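Local structure of type IV pilus biogenesis factor PilY1 (Pseudomonas aeruginosa, 3HX6) at residues D258-S261 / A265-A268; L277-L282 / I371-T376; P67-G72 / V200-N205; S253-D258 / I450-A455. The protein primes type IV pilus assembly, supports twitching motility and host-cell adhesion, and binds calcium, which appears to regulate pilus retraction. The protein carries 3 engineered substitutions. All blocks are in the same frame, centred on the assembly; numbering follows the deposited sequence.

Contact 1: D258-S261 / A265-A268; sequences DNNS and ADYA. With CA (calcium ion), chain C.
The Y267 ring is met at its edge by N259: ND2 lies in the ring plane, 3.4 Å from CE2, and the amide is turned 53° from the ring. That ND2 donates to the carbonyl oxygen of T376, while one ring face takes part in a cation-pi contact with R279 and the Y267 hydroxyl bonds to the backbone N of G378.

The second flat group, the D266 carboxylate, is turned 64° from that of D258. It grips the calcium ion with both oxygens, OD1 at 2.7 Å and OD2 at 2.5 Å from the metal. D258 OD1 adds a bond of 2.6 Å to the calcium and N260 OD1 one of 2.1 Å; D262 OD1, V264 O and a water complete seven coordinating oxygens. The spacing of aspartate, asparagine and aspartate at alternate positions, followed by a backbone carbonyl, resembles the start of an EF-hand loop, although the bidentate acid comes at the ninth position rather than the twelfth and strands 251-257 and 267-272, not helices, flank it.

N259 N donates to D266 OD2 over 2.8 Å, arriving nearly along its C-O axis, with an N-H...O angle of 136°. H204 NE2 is hydrogen-bonded to D266 OD1 from the second shell and probably helps fix the carboxylate's rotation. With CG beside its own backbone N, D266 sends the carboxylate into the loop. Where strand 267-272 begins, A257 is opposed by two residues, D266 and Y267, which makes a classic beta bulge. D258 OD2 accepts from G263 N, and N260 N makes a weak 3.4 Å bond to D258 OD1.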
loop_
_atom_site.group_PDB
_atom_site.type_symbol
_atom_site.label_atom_id
_atom_site.label_comp_id
_atom_site.label_asym_id
_atom_site.label_seq_id
_atom_site.Cartn_x
_atom_site.Cartn_y
_atom_site.Cartn_z
ATOM N N ASP A 258 -1.736 -23.769 -5.405
ATOM C CA ASP A 258 -0.376 -23.851 -5.924
ATOM C C ASP A 258 0.475 -24.158 -4.697
ATOM O O ASP A 258 0.860 -23.257 -3.957
ATOM C CB ASP A 258 0.018 -22.502 -6.536
ATOM C CG ASP A 258 1.501 -22.410 -6.850
ATOM O OD1 ASP A 258 2.180 -23.455 -6.858
ATOM O OD2 ASP A 258 1.983 -21.287 -7.097
ATOM N N ASN A 259 0.770 -25.433 -4.482
ATOM C CA ASN A 259 1.505 -25.832 -3.295
ATOM C C ASN A 259 3.028 -25.840 -3.305
ATOM O O ASN A 259 3.646 -26.410 -2.406
ATOM C CB ASN A 259 0.969 -27.183 -2.818
ATOM C CG ASN A 259 -0.493 -27.104 -2.415
ATOM O OD1 ASN A 259 -1.045 -26.013 -2.289
ATOM N ND2 ASN A 259 -1.122 -28.252 -2.208
ATOM N N ASN A 260 3.638 -25.215 -4.305
ATOM C CA ASN A 260 5.092 -25.137 -4.353
ATOM C C ASN A 260 5.476 -23.730 -4.799
ATOM O O ASN A 260 6.571 -23.497 -5.297
ATOM C CB ASN A 260 5.672 -26.196 -5.300
ATOM C CG ASN A 260 5.271 -25.980 -6.749
ATOM O OD1 ASN A 260 4.120 -25.684 -7.049
ATOM N ND2 ASN A 260 6.229 -26.145 -7.657
ATOM N N SER A 261 4.533 -22.808 -4.622
ATOM C CA SER A 261 4.708 -21.401 -4.957
ATOM C C SER A 261 5.466 -21.114 -6.247
ATOM O O SER A 261 6.463 -20.389 -6.231
ATOM C CB SER A 261 5.411 -20.683 -3.801
ATOM O OG SER A 261 4.648 -20.767 -2.611
ATOM N N ALA A 265 -0.905 -23.776 -11.079
ATOM C CA ALA A 265 -1.927 -24.444 -10.277
ATOM C C ALA A 265 -1.737 -25.958 -10.207
ATOM O O ALA A 265 -1.521 -26.617 -11.226
ATOM C CB ALA A 265 -3.307 -24.119 -10.830
ATOM N N ASP A 266 -1.840 -26.506 -8.998
ATOM C CA ASP A 266 -1.668 -27.941 -8.795
ATOM C C ASP A 266 -2.970 -28.675 -8.509
ATOM O O ASP A 266 -3.149 -29.811 -8.949
ATOM C CB ASP A 266 -0.682 -28.178 -7.661
ATOM C CG ASP A 266 0.628 -27.459 -7.886
ATOM O OD1 ASP A 266 1.254 -27.692 -8.943
ATOM O OD2 ASP A 266 1.028 -26.667 -7.011
ATOM N N TYR A 267 -3.867 -28.025 -7.771
ATOM C CA TYR A 267 -5.170 -28.595 -7.431
ATOM C C TYR A 267 -6.231 -27.521 -7.591
ATOM O O TYR A 267 -5.927 -26.333 -7.650
ATOM C CB TYR A 267 -5.228 -29.037 -5.965
ATOM C CG TYR A 267 -4.226 -30.077 -5.528
ATOM C CD1 TYR A 267 -4.356 -31.410 -5.912
ATOM C CD2 TYR A 267 -3.172 -29.731 -4.683
ATOM C CE1 TYR A 267 -3.465 -32.376 -5.460
ATOM C CE2 TYR A 267 -2.277 -30.685 -4.225
ATOM C CZ TYR A 267 -2.428 -32.002 -4.615
ATOM O OH TYR A 267 -1.540 -32.936 -4.154
ATOM N N ALA A 268 -7.483 -27.952 -7.624
ATOM C CA ALA A 268 -8.606 -27.038 -7.709
ATOM C C ALA A 268 -9.620 -27.588 -6.721
ATOM O O ALA A 268 -9.778 -28.804 -6.601
ATOM C CB ALA A 268 -9.197 -27.022 -9.127
HETATM CA CA CA C . 2.567 -25.424 -8.487
HETATM O O HOH W 1 3.869 -26.566 -10.152
#

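Contact 2: L277-L282 / I371-T376; sequences LWRFDL and IWDQQT
R279 spans the gap to D373 and Q375, starting from a CB that points toward the segment 371-376. CG lies trans to the backbone N (chi1 -165°) and the chain runs extended to CD, which passes 3.3 Å from D373 OD2. A bend at chi3 (76°) then swings the guanidinium across the end of D373. NE turns to the hydroxyl of S309. NH1 uses one N-H on Q375 O at 2.7 Å; this bond is nearly straight at 169° and lies in the guanidinium plane, although the nitrogen sits above the plane of the carbonyl. Its other N-H reaches D373 OD2 at 3.0 Å on the syn side of the carboxylate, a salt bridge tilted out of the guanidinium plane.

Strands 276-281 and 367-373 belong to two different sheets of the beta propeller, so this arginine joins two sheets, probably successive blades. NH2 looks back into its own strand, forming a salt bridge with D281 OD2 at 3.0 Å, and it also donates to a water that in turn donates to Q375 O over 2.8 Å. With NE counted, all five N-H groups have an acceptor, which should fix the rotation of the guanidinium, and two aspartates probably balance its charge.

D373 is positioned in turn. Y269 OH is hydrogen-bonded to its OD2, and OD1 accepts from Q375 N at 3.1 Å, closing an Asx turn at the end of strand 367-373. That turn carries the carbonyl of Q375 to the arginine. The methyl CG2 of T376 lies 4.2 Å from R279 NH1, near the guanidinium plane.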
loop_
_atom_site.group_PDB
_atom_site.type_symbol
_atom_site.label_atom_id
_atom_site.label_comp_id
_atom_site.label_asym_id
_atom_site.label_seq_id
_atom_site.Cartn_x
_atom_site.Cartn_y
_atom_site.Cartn_z
ATOM N N LEU A 277 -17.918 -30.810 -1.640
ATOM C CA LEU A 277 -16.733 -29.976 -1.827
ATOM C C LEU A 277 -15.755 -30.891 -2.557
ATOM O O LEU A 277 -15.197 -31.825 -1.973
ATOM C CB LEU A 277 -16.157 -29.528 -0.478
ATOM C CG LEU A 277 -15.109 -28.401 -0.459
ATOM C CD1 LEU A 277 -13.862 -28.823 -1.223
ATOM C CD2 LEU A 277 -15.705 -27.131 -1.053
ATOM N N TRP A 278 -15.558 -30.630 -3.842
ATOM C CA TRP A 278 -14.681 -31.461 -4.651
ATOM C C TRP A 278 -13.263 -30.941 -4.783
ATOM O O TRP A 278 -13.029 -29.742 -4.707
ATOM C CB TRP A 278 -15.238 -31.594 -6.072
ATOM C CG TRP A 278 -16.637 -32.096 -6.149
ATOM C CD1 TRP A 278 -17.773 -31.351 -6.286
ATOM C CD2 TRP A 278 -17.055 -33.462 -6.080
ATOM N NE1 TRP A 278 -18.881 -32.173 -6.308
ATOM C CE2 TRP A 278 -18.467 -33.474 -6.182
ATOM C CE3 TRP A 278 -16.372 -34.682 -5.941
ATOM C CZ2 TRP A 278 -19.212 -34.660 -6.149
ATOM C CZ3 TRP A 278 -17.114 -35.866 -5.910
ATOM C CH2 TRP A 278 -18.521 -35.843 -6.014
ATOM N N ARG A 279 -12.317 -31.859 -4.959
ATOM C CA ARG A 279 -10.947 -31.458 -5.226
ATOM C C ARG A 279 -10.617 -32.141 -6.542
ATOM O O ARG A 279 -11.111 -33.240 -6.829
ATOM C CB ARG A 279 -9.949 -31.911 -4.164
ATOM C CG ARG A 279 -8.626 -31.143 -4.311
ATOM C CD ARG A 279 -7.508 -31.678 -3.430
ATOM N NE ARG A 279 -6.933 -32.909 -3.959
ATOM C CZ ARG A 279 -5.957 -33.584 -3.361
ATOM N NH1 ARG A 279 -5.451 -33.143 -2.214
ATOM N NH2 ARG A 279 -5.476 -34.689 -3.912
ATOM N N PHE A 280 -9.794 -31.480 -7.342
ATOM C CA PHE A 280 -9.390 -31.999 -8.633
ATOM C C PHE A 280 -7.874 -31.941 -8.676
ATOM O O PHE A 280 -7.280 -30.958 -8.242
ATOM C CB PHE A 280 -9.967 -31.124 -9.752
ATOM C CG PHE A 280 -11.474 -31.011 -9.729
ATOM C CD1 PHE A 280 -12.258 -31.834 -10.527
ATOM C CD2 PHE A 280 -12.105 -30.077 -8.902
ATOM C CE1 PHE A 280 -13.656 -31.734 -10.510
ATOM C CE2 PHE A 280 -13.500 -29.967 -8.872
ATOM C CZ PHE A 280 -14.278 -30.799 -9.680
ATOM N N ASP A 281 -7.254 -33.007 -9.171
ATOM C CA ASP A 281 -5.807 -33.058 -9.294
ATOM C C ASP A 281 -5.484 -32.476 -10.659
ATOM O O ASP A 281 -5.921 -33.010 -11.681
ATOM C CB ASP A 281 -5.300 -34.502 -9.242
ATOM C CG ASP A 281 -5.418 -35.126 -7.857
ATOM O OD1 ASP A 281 -5.137 -36.339 -7.736
ATOM O OD2 ASP A 281 -5.784 -34.417 -6.896
ATOM N N LEU A 282 -4.736 -31.378 -10.680
ATOM C CA LEU A 282 -4.366 -30.761 -11.941
ATOM C C LEU A 282 -2.884 -31.013 -12.191
ATOM O O LEU A 282 -2.152 -30.121 -12.610
ATOM C CB LEU A 282 -4.672 -29.253 -11.926
ATOM C CG LEU A 282 -6.133 -28.873 -11.628
ATOM C CD1 LEU A 282 -6.323 -27.357 -11.788
ATOM C CD2 LEU A 282 -7.082 -29.637 -12.565
ATOM N N ILE A 371 -12.354 -27.850 6.620
ATOM C CA ILE A 371 -12.016 -29.267 6.513
ATOM C C ILE A 371 -10.536 -29.526 6.232
ATOM O O ILE A 371 -9.944 -28.937 5.336
ATOM C CB ILE A 371 -12.834 -29.948 5.394
ATOM C CG1 ILE A 371 -14.329 -29.766 5.653
ATOM C CG2 ILE A 371 -12.475 -31.435 5.321
ATOM C CD1 ILE A 371 -14.817 -30.368 6.955
ATOM N N TRP A 372 -9.946 -30.440 6.987
ATOM C CA TRP A 372 -8.537 -30.753 6.809
ATOM C C TRP A 372 -8.272 -31.686 5.634
ATOM O O TRP A 372 -8.729 -32.822 5.626
ATOM C CB TRP A 372 -7.988 -31.388 8.085
ATOM C CG TRP A 372 -6.497 -31.538 8.123
ATOM C CD1 TRP A 372 -5.593 -31.066 7.211
ATOM C CD2 TRP A 372 -5.729 -32.148 9.168
ATOM N NE1 TRP A 372 -4.315 -31.340 7.627
ATOM C CE2 TRP A 372 -4.368 -32.001 8.826
ATOM C CE3 TRP A 372 -6.062 -32.799 10.364
ATOM C CZ2 TRP A 372 -3.333 -32.484 9.641
ATOM C CZ3 TRP A 372 -5.032 -33.283 11.176
ATOM C CH2 TRP A 372 -3.684 -33.120 10.807
ATOM N N ASP A 373 -7.556 -31.190 4.631
ATOM C CA ASP A 373 -7.169 -32.018 3.492
ATOM C C ASP A 373 -5.720 -32.355 3.846
ATOM O O ASP A 373 -4.854 -31.492 3.772
ATOM C CB ASP A 373 -7.202 -31.224 2.183
ATOM C CG ASP A 373 -6.843 -32.077 0.980
ATOM O OD1 ASP A 373 -6.374 -33.221 1.182
ATOM O OD2 ASP A 373 -7.021 -31.607 -0.166
ATOM N N GLN A 374 -5.459 -33.598 4.243
ATOM C CA GLN A 374 -4.108 -33.993 4.642
ATOM C C GLN A 374 -3.238 -34.542 3.521
ATOM O O GLN A 374 -2.085 -34.909 3.751
ATOM C CB GLN A 374 -4.178 -35.047 5.744
ATOM C CG GLN A 374 -5.168 -34.748 6.842
ATOM C CD GLN A 374 -5.030 -35.721 7.993
ATOM O OE1 GLN A 374 -5.994 -36.015 8.691
ATOM N NE2 GLN A 374 -3.821 -36.218 8.200
ATOM N N GLN A 375 -3.781 -34.591 2.312
ATOM C CA GLN A 375 -3.048 -35.145 1.174
ATOM C C GLN A 375 -2.826 -34.090 0.101
ATOM O O GLN A 375 -3.319 -34.222 -1.011
ATOM C CB GLN A 375 -3.843 -36.310 0.588
ATOM C CG GLN A 375 -4.216 -37.364 1.616
ATOM C CD GLN A 375 -5.093 -38.453 1.031
ATOM O OE1 GLN A 375 -6.293 -38.262 0.821
ATOM N NE2 GLN A 375 -4.493 -39.598 0.746
ATOM N N THR A 376 -2.064 -33.055 0.439
ATOM C CA THR A 376 -1.819 -31.949 -0.479
ATOM C C THR A 376 -0.370 -31.840 -0.945
ATOM O O THR A 376 0.062 -30.782 -1.394
ATOM C CB THR A 376 -2.208 -30.619 0.187
ATOM O OG1 THR A 376 -1.395 -30.423 1.352
ATOM C CG2 THR A 376 -3.681 -30.637 0.606
HETATM O O HOH W 2 -2.523 -35.197 -3.462
#

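Contact 3: P67-G72 / V200-N205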
loop_
_atom_site.group_PDB
_atom_site.type_symbol
_atom_site.label_atom_id
_atom_site.label_comp_id
_atom_site.label_asym_id
_atom_site.label_seq_id
_atom_site.Cartn_x
_atom_site.Cartn_y
_atom_site.Cartn_z
ATOM N N PRO A 67 8.853 -15.965 -13.780
ATOM C CA PRO A 67 9.283 -17.368 -13.765
ATOM C C PRO A 67 8.239 -18.295 -14.379
ATOM O O PRO A 67 8.568 -19.367 -14.865
ATOM C CB PRO A 67 9.501 -17.651 -12.276
ATOM C CG PRO A 67 9.819 -16.297 -11.709
ATOM C CD PRO A 67 8.846 -15.404 -12.419
ATOM N N ILE A 68 6.978 -17.879 -14.355
ATOM C CA ILE A 68 5.910 -18.693 -14.928
ATOM C C ILE A 68 6.061 -18.783 -16.450
ATOM O O ILE A 68 5.804 -19.830 -17.049
ATOM C CB ILE A 68 4.518 -18.102 -14.603
ATOM C CG1 ILE A 68 4.360 -17.944 -13.088
ATOM C CG2 ILE A 68 3.419 -19.019 -15.145
ATOM C CD1 ILE A 68 3.034 -17.341 -12.653
ATOM N N GLU A 69 6.489 -17.690 -17.073
ATOM C CA GLU A 69 6.646 -17.668 -18.523
ATOM C C GLU A 69 8.014 -17.144 -18.968
ATOM O O GLU A 69 8.176 -15.956 -19.266
ATOM C CB GLU A 69 5.542 -16.814 -19.151
ATOM C CG GLU A 69 4.130 -17.240 -18.780
ATOM C CD GLU A 69 3.786 -18.639 -19.260
ATOM O OE1 GLU A 69 4.445 -19.138 -20.198
ATOM O OE2 GLU A 69 2.836 -19.233 -18.705
ATOM N N PRO A 70 9.013 -18.036 -19.037
ATOM C CA PRO A 70 10.367 -17.664 -19.445
ATOM C C PRO A 70 10.425 -17.049 -20.838
ATOM O O PRO A 70 11.313 -16.252 -21.132
ATOM C CB PRO A 70 11.124 -18.990 -19.373
ATOM C CG PRO A 70 10.398 -19.730 -18.296
ATOM C CD PRO A 70 8.960 -19.459 -18.665
ATOM N N SER A 71 9.479 -17.421 -21.693
ATOM C CA SER A 71 9.460 -16.904 -23.055
ATOM C C SER A 71 8.898 -15.491 -23.136
ATOM O O SER A 71 8.894 -14.883 -24.202
ATOM C CB SER A 71 8.656 -17.834 -23.970
ATOM O OG SER A 71 7.258 -17.645 -23.813
ATOM N N GLY A 72 8.424 -14.965 -22.011
ATOM C CA GLY A 72 7.880 -13.618 -22.016
ATOM C C GLY A 72 8.695 -12.676 -21.150
ATOM O O GLY A 72 9.702 -13.074 -20.567
ATOM N N VAL A 200 -8.431 -17.560 -13.499
ATOM C CA VAL A 200 -7.565 -17.581 -14.663
ATOM C C VAL A 200 -6.212 -17.997 -14.127
ATOM O O VAL A 200 -5.657 -17.331 -13.258
ATOM C CB VAL A 200 -7.462 -16.200 -15.308
ATOM C CG1 VAL A 200 -6.464 -16.242 -16.462
ATOM C CG2 VAL A 200 -8.838 -15.769 -15.805
ATOM N N ALA A 201 -5.676 -19.099 -14.632
ATOM C CA ALA A 201 -4.401 -19.561 -14.109
ATOM C C ALA A 201 -3.576 -20.375 -15.076
ATOM O O ALA A 201 -4.058 -20.833 -16.108
ATOM C CB ALA A 201 -4.642 -20.366 -12.833
ATOM N N ARG A 202 -2.312 -20.538 -14.718
ATOM C CA ARG A 202 -1.380 -21.314 -15.512
ATOM C C ARG A 202 -1.483 -22.748 -15.020
ATOM O O ARG A 202 -1.433 -22.999 -13.814
ATOM C CB ARG A 202 0.044 -20.797 -15.307
ATOM C CG ARG A 202 1.104 -21.606 -16.032
ATOM C CD ARG A 202 0.898 -21.589 -17.531
ATOM N NE ARG A 202 2.175 -21.636 -18.234
ATOM C CZ ARG A 202 3.019 -22.660 -18.198
ATOM N NH1 ARG A 202 2.728 -23.748 -17.492
ATOM N NH2 ARG A 202 4.166 -22.590 -18.859
ATOM N N LEU A 203 -1.630 -23.686 -15.947
ATOM C CA LEU A 203 -1.748 -25.086 -15.569
ATOM C C LEU A 203 -0.567 -25.911 -16.055
ATOM O O LEU A 203 0.252 -25.453 -16.871
ATOM C CB LEU A 203 -3.057 -25.681 -16.110
ATOM C CG LEU A 203 -4.343 -24.929 -15.746
ATOM C CD1 LEU A 203 -5.555 -25.679 -16.293
ATOM C CD2 LEU A 203 -4.447 -24.782 -14.246
ATOM N N HIS A 204 -0.490 -27.133 -15.550
ATOM C CA HIS A 204 0.594 -28.033 -15.901
ATOM C C HIS A 204 0.561 -28.533 -17.345
ATOM O O HIS A 204 1.417 -29.319 -17.737
ATOM C CB HIS A 204 0.620 -29.211 -14.919
ATOM C CG HIS A 204 1.264 -28.881 -13.609
ATOM N ND1 HIS A 204 2.628 -28.729 -13.470
ATOM C CD2 HIS A 204 0.733 -28.633 -12.386
ATOM C CE1 HIS A 204 2.908 -28.404 -12.221
ATOM N NE2 HIS A 204 1.775 -28.338 -11.543
ATOM N N ASN A 205 -0.418 -28.091 -18.134
ATOM C CA ASN A 205 -0.467 -28.515 -19.530
ATOM C C ASN A 205 0.309 -27.488 -20.352
ATOM O O ASN A 205 0.238 -27.467 -21.578
ATOM C CB ASN A 205 -1.918 -28.640 -20.023
ATOM C CG ASN A 205 -2.577 -27.303 -20.264
ATOM O OD1 ASN A 205 -2.396 -26.364 -19.494
ATOM N ND2 ASN A 205 -3.358 -27.214 -21.334
HETATM O O HOH W 3 2.103 -20.713 -21.294
#
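I68 and R202 bring the two backbones nearest, with CA atoms 7.8 Å apart, too far for direct pairing of main chains. Segment 67-72 is irregular and closes in a type I beta turn from E69 to G72, where G72 N donates to E69 O at 2.9 Å. Segment 200-205 begins on strand 199-202 and continues as loop. Side chains therefore bridge the gap.

R202 extends from its strand with CG opposite the backbone N (chi1 176°), and its chain bends at chi2 and chi3 to turn NE toward E69. There NE donates to E69 OE2 in a salt bridge of 2.5 Å, a length short enough to be read with caution. The carboxylate is approached on its syn side, but the groups are not coplanar: their planes stand 49° apart and the N-H...O angle is 144°.

In the propeller, strand 199-202 is an outermost strand of the four-stranded sheet 199-241, while E69 reaches from the loop between helices 62-65 and 74-82 to rest against F146 and W151 of the preceding sheet. W208 NE1 of the neighbouring strand also donates to E69 OE2, so two donors hold that oxygen.

Beside the charged pair, the aliphatic part of R202 slides past I68 in the opposite direction, with CG2 of I68 at 3.6 Å from R202 CG; this methyl branch does the touching. At the far end of the guanidinium, NH1 makes a weak bond of 3.1 Å to L203 O, and D298 is a long, weak ionic partner. A water joins weakly to R202 NE at 3.2 Å and to E69 OE1.

Contact 4: S253-D258 / I450-A455; sequences SPRLAD and IEDMIA. With CA (calcium ion), chain C.
R255 NH2 faces both D452 and M453, but reaches them mainly through water. One water accepts from NH2 and from M453 N, each at 2.9 Å. A second gives M453 O a 2.8 Å bond, while its own link to NH2 is weak. The direct approach is looser: D452 OD2 lies 3.9 Å from R255 NH2, a long ion pair in which the oxygen is far off the guanidinium plane, so only the charges act, and the two flat groups are turned 64° apart. Bends at chi2 (66°) and chi3 bring the guanidinium over, and NE is held by P332 O.

A third water links S253 OG to D452 OD1, which it gives a 2.7 Å bond. D452 OD1 also accepts from A331 N, and S253 OG is bonded to K197 N, so both ends of this bridge have protein partners as well.

The contact lies about 2 Å from the centre of the chain, measured between centres. It joins strand 251-257, an outermost strand of its propeller sheet, to the loop before strand 454-456, which is an edge strand of the large mixed sheet, with loop residues A331 and P332 leading into strand 333-336 between them.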
loop_
_atom_site.group_PDB
_atom_site.type_symbol
_atom_site.label_atom_id
_atom_site.label_comp_id
_atom_site.label_asym_id
_atom_site.label_seq_id
_atom_site.Cartn_x
_atom_site.Cartn_y
_atom_site.Cartn_z
ATOM N N SER A 253 -17.915 -21.885 -8.051
ATOM C CA SER A 253 -16.618 -21.221 -8.159
ATOM C C SER A 253 -15.463 -22.032 -7.590
ATOM O O SER A 253 -15.474 -22.423 -6.423
ATOM C CB SER A 253 -16.666 -19.863 -7.452
ATOM O OG SER A 253 -17.837 -19.149 -7.803
ATOM N N PRO A 254 -14.429 -22.281 -8.406
ATOM C CA PRO A 254 -13.302 -23.058 -7.881
ATOM C C PRO A 254 -12.227 -22.187 -7.253
ATOM O O PRO A 254 -12.157 -20.980 -7.511
ATOM C CB PRO A 254 -12.774 -23.768 -9.121
ATOM C CG PRO A 254 -12.957 -22.709 -10.178
ATOM C CD PRO A 254 -14.345 -22.148 -9.872
ATOM N N ARG A 255 -11.406 -22.806 -6.410
ATOM C CA ARG A 255 -10.276 -22.132 -5.799
ATOM C C ARG A 255 -9.071 -22.978 -6.217
ATOM O O ARG A 255 -8.999 -24.170 -5.912
ATOM C CB ARG A 255 -10.381 -22.117 -4.273
ATOM C CG ARG A 255 -9.138 -21.551 -3.572
ATOM C CD ARG A 255 -8.935 -20.060 -3.868
ATOM N NE ARG A 255 -10.097 -19.284 -3.455
ATOM C CZ ARG A 255 -10.228 -17.969 -3.608
ATOM N NH1 ARG A 255 -9.254 -17.259 -4.169
ATOM N NH2 ARG A 255 -11.345 -17.367 -3.218
ATOM N N LEU A 256 -8.138 -22.376 -6.934
ATOM C CA LEU A 256 -6.962 -23.115 -7.362
ATOM C C LEU A 256 -5.894 -23.081 -6.282
ATOM O O LEU A 256 -5.769 -22.096 -5.552
ATOM C CB LEU A 256 -6.428 -22.535 -8.672
ATOM C CG LEU A 256 -6.977 -23.234 -9.922
ATOM C CD1 LEU A 256 -8.496 -23.321 -9.873
ATOM C CD2 LEU A 256 -6.507 -22.487 -11.149
ATOM N N ALA A 257 -5.142 -24.170 -6.171
ATOM C CA ALA A 257 -4.079 -24.266 -5.176
ATOM C C ALA A 257 -2.748 -24.493 -5.869
ATOM O O ALA A 257 -2.646 -25.305 -6.792
ATOM C CB ALA A 257 -4.357 -25.415 -4.210
ATOM N N ASP A 258 -1.736 -23.769 -5.405
ATOM C CA ASP A 258 -0.376 -23.851 -5.924
ATOM C C ASP A 258 0.475 -24.158 -4.697
ATOM O O ASP A 258 0.860 -23.257 -3.957
ATOM C CB ASP A 258 0.018 -22.502 -6.536
ATOM C CG ASP A 258 1.501 -22.410 -6.850
ATOM O OD1 ASP A 258 2.180 -23.455 -6.858
ATOM O OD2 ASP A 258 1.983 -21.287 -7.097
ATOM N N ILE A 450 -22.387 -16.422 -0.179
ATOM C CA ILE A 450 -22.394 -16.567 -1.630
ATOM C C ILE A 450 -21.171 -15.888 -2.257
ATOM O O ILE A 450 -20.814 -16.185 -3.390
ATOM C CB ILE A 450 -23.704 -16.034 -2.307
ATOM C CG1 ILE A 450 -23.694 -14.513 -2.403
ATOM C CG2 ILE A 450 -24.931 -16.551 -1.556
ATOM C CD1 ILE A 450 -23.953 -13.808 -1.119
ATOM N N GLU A 451 -20.522 -15.002 -1.505
ATOM C CA GLU A 451 -19.332 -14.279 -1.983
ATOM C C GLU A 451 -18.041 -14.968 -1.549
ATOM O O GLU A 451 -17.981 -15.574 -0.476
ATOM C CB GLU A 451 -19.319 -12.848 -1.436
ATOM C CG GLU A 451 -20.483 -11.981 -1.895
ATOM C CD GLU A 451 -20.424 -11.683 -3.376
ATOM O OE1 GLU A 451 -19.397 -11.128 -3.821
ATOM O OE2 GLU A 451 -21.396 -12.001 -4.095
ATOM N N ASP A 452 -17.003 -14.864 -2.378
ATOM C CA ASP A 452 -15.722 -15.474 -2.052
ATOM C C ASP A 452 -15.133 -14.861 -0.786
ATOM O O ASP A 452 -15.448 -13.728 -0.418
ATOM C CB ASP A 452 -14.740 -15.319 -3.212
ATOM C CG ASP A 452 -15.124 -16.162 -4.413
ATOM O OD1 ASP A 452 -16.193 -16.821 -4.379
ATOM O OD2 ASP A 452 -14.352 -16.168 -5.397
ATOM N N MET A 453 -14.272 -15.627 -0.129
ATOM C CA MET A 453 -13.651 -15.197 1.107
ATOM C C MET A 453 -12.186 -14.850 0.904
ATOM O O MET A 453 -11.612 -15.117 -0.152
ATOM C CB MET A 453 -13.774 -16.304 2.148
ATOM C CG MET A 453 -15.182 -16.860 2.284
ATOM S SD MET A 453 -15.244 -18.166 3.526
ATOM C CE MET A 453 -14.979 -19.616 2.513
ATOM N N ILE A 454 -11.583 -14.266 1.933
ATOM C CA ILE A 454 -10.182 -13.871 1.875
ATOM C C ILE A 454 -9.422 -14.396 3.080
ATOM O O ILE A 454 -9.708 -14.021 4.218
ATOM C CB ILE A 454 -10.042 -12.333 1.856
ATOM C CG1 ILE A 454 -10.839 -11.759 0.682
ATOM C CG2 ILE A 454 -8.566 -11.943 1.755
ATOM C CD1 ILE A 454 -11.155 -10.264 0.830
ATOM N N ALA A 455 -8.455 -15.265 2.825
ATOM C CA ALA A 455 -7.641 -15.827 3.888
ATOM C C ALA A 455 -6.286 -15.132 3.835
ATOM O O ALA A 455 -5.612 -15.156 2.807
ATOM C CB ALA A 455 -7.477 -17.334 3.689
HETATM CA CA CA C . 2.567 -25.424 -8.487
HETATM O O HOH W 4 -18.069 -17.249 -6.248
HETATM O O HOH W 5 -13.053 -18.072 -1.039
HETATM O O HOH W 6 -11.198 -14.028 -2.670
HETATM O O HOH W 1 3.869 -26.566 -10.152
#

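Along the chain, contact 3 closes first; contact 4 starts on strand 251-257 and contact 1 in the loop that follows, the two sharing D258, and contact 2 is nested within the loop that contact 4 closes. Contacts 1, 2 and 4 all draw on the four-stranded sheet 251-317: strands 251-257, 267-272 and 276-281 are successive neighbours there. Centres of contacts 1 and 2 are 11 Å apart, those of 1 and 3 are 12 Å apart, and those of 2 and 3 are 22 Å apart. Contacts 1 and 3 touch through a backbone bond between A265 and R202. The calcium loop thus lies between the sites where this sheet meets its neighbours.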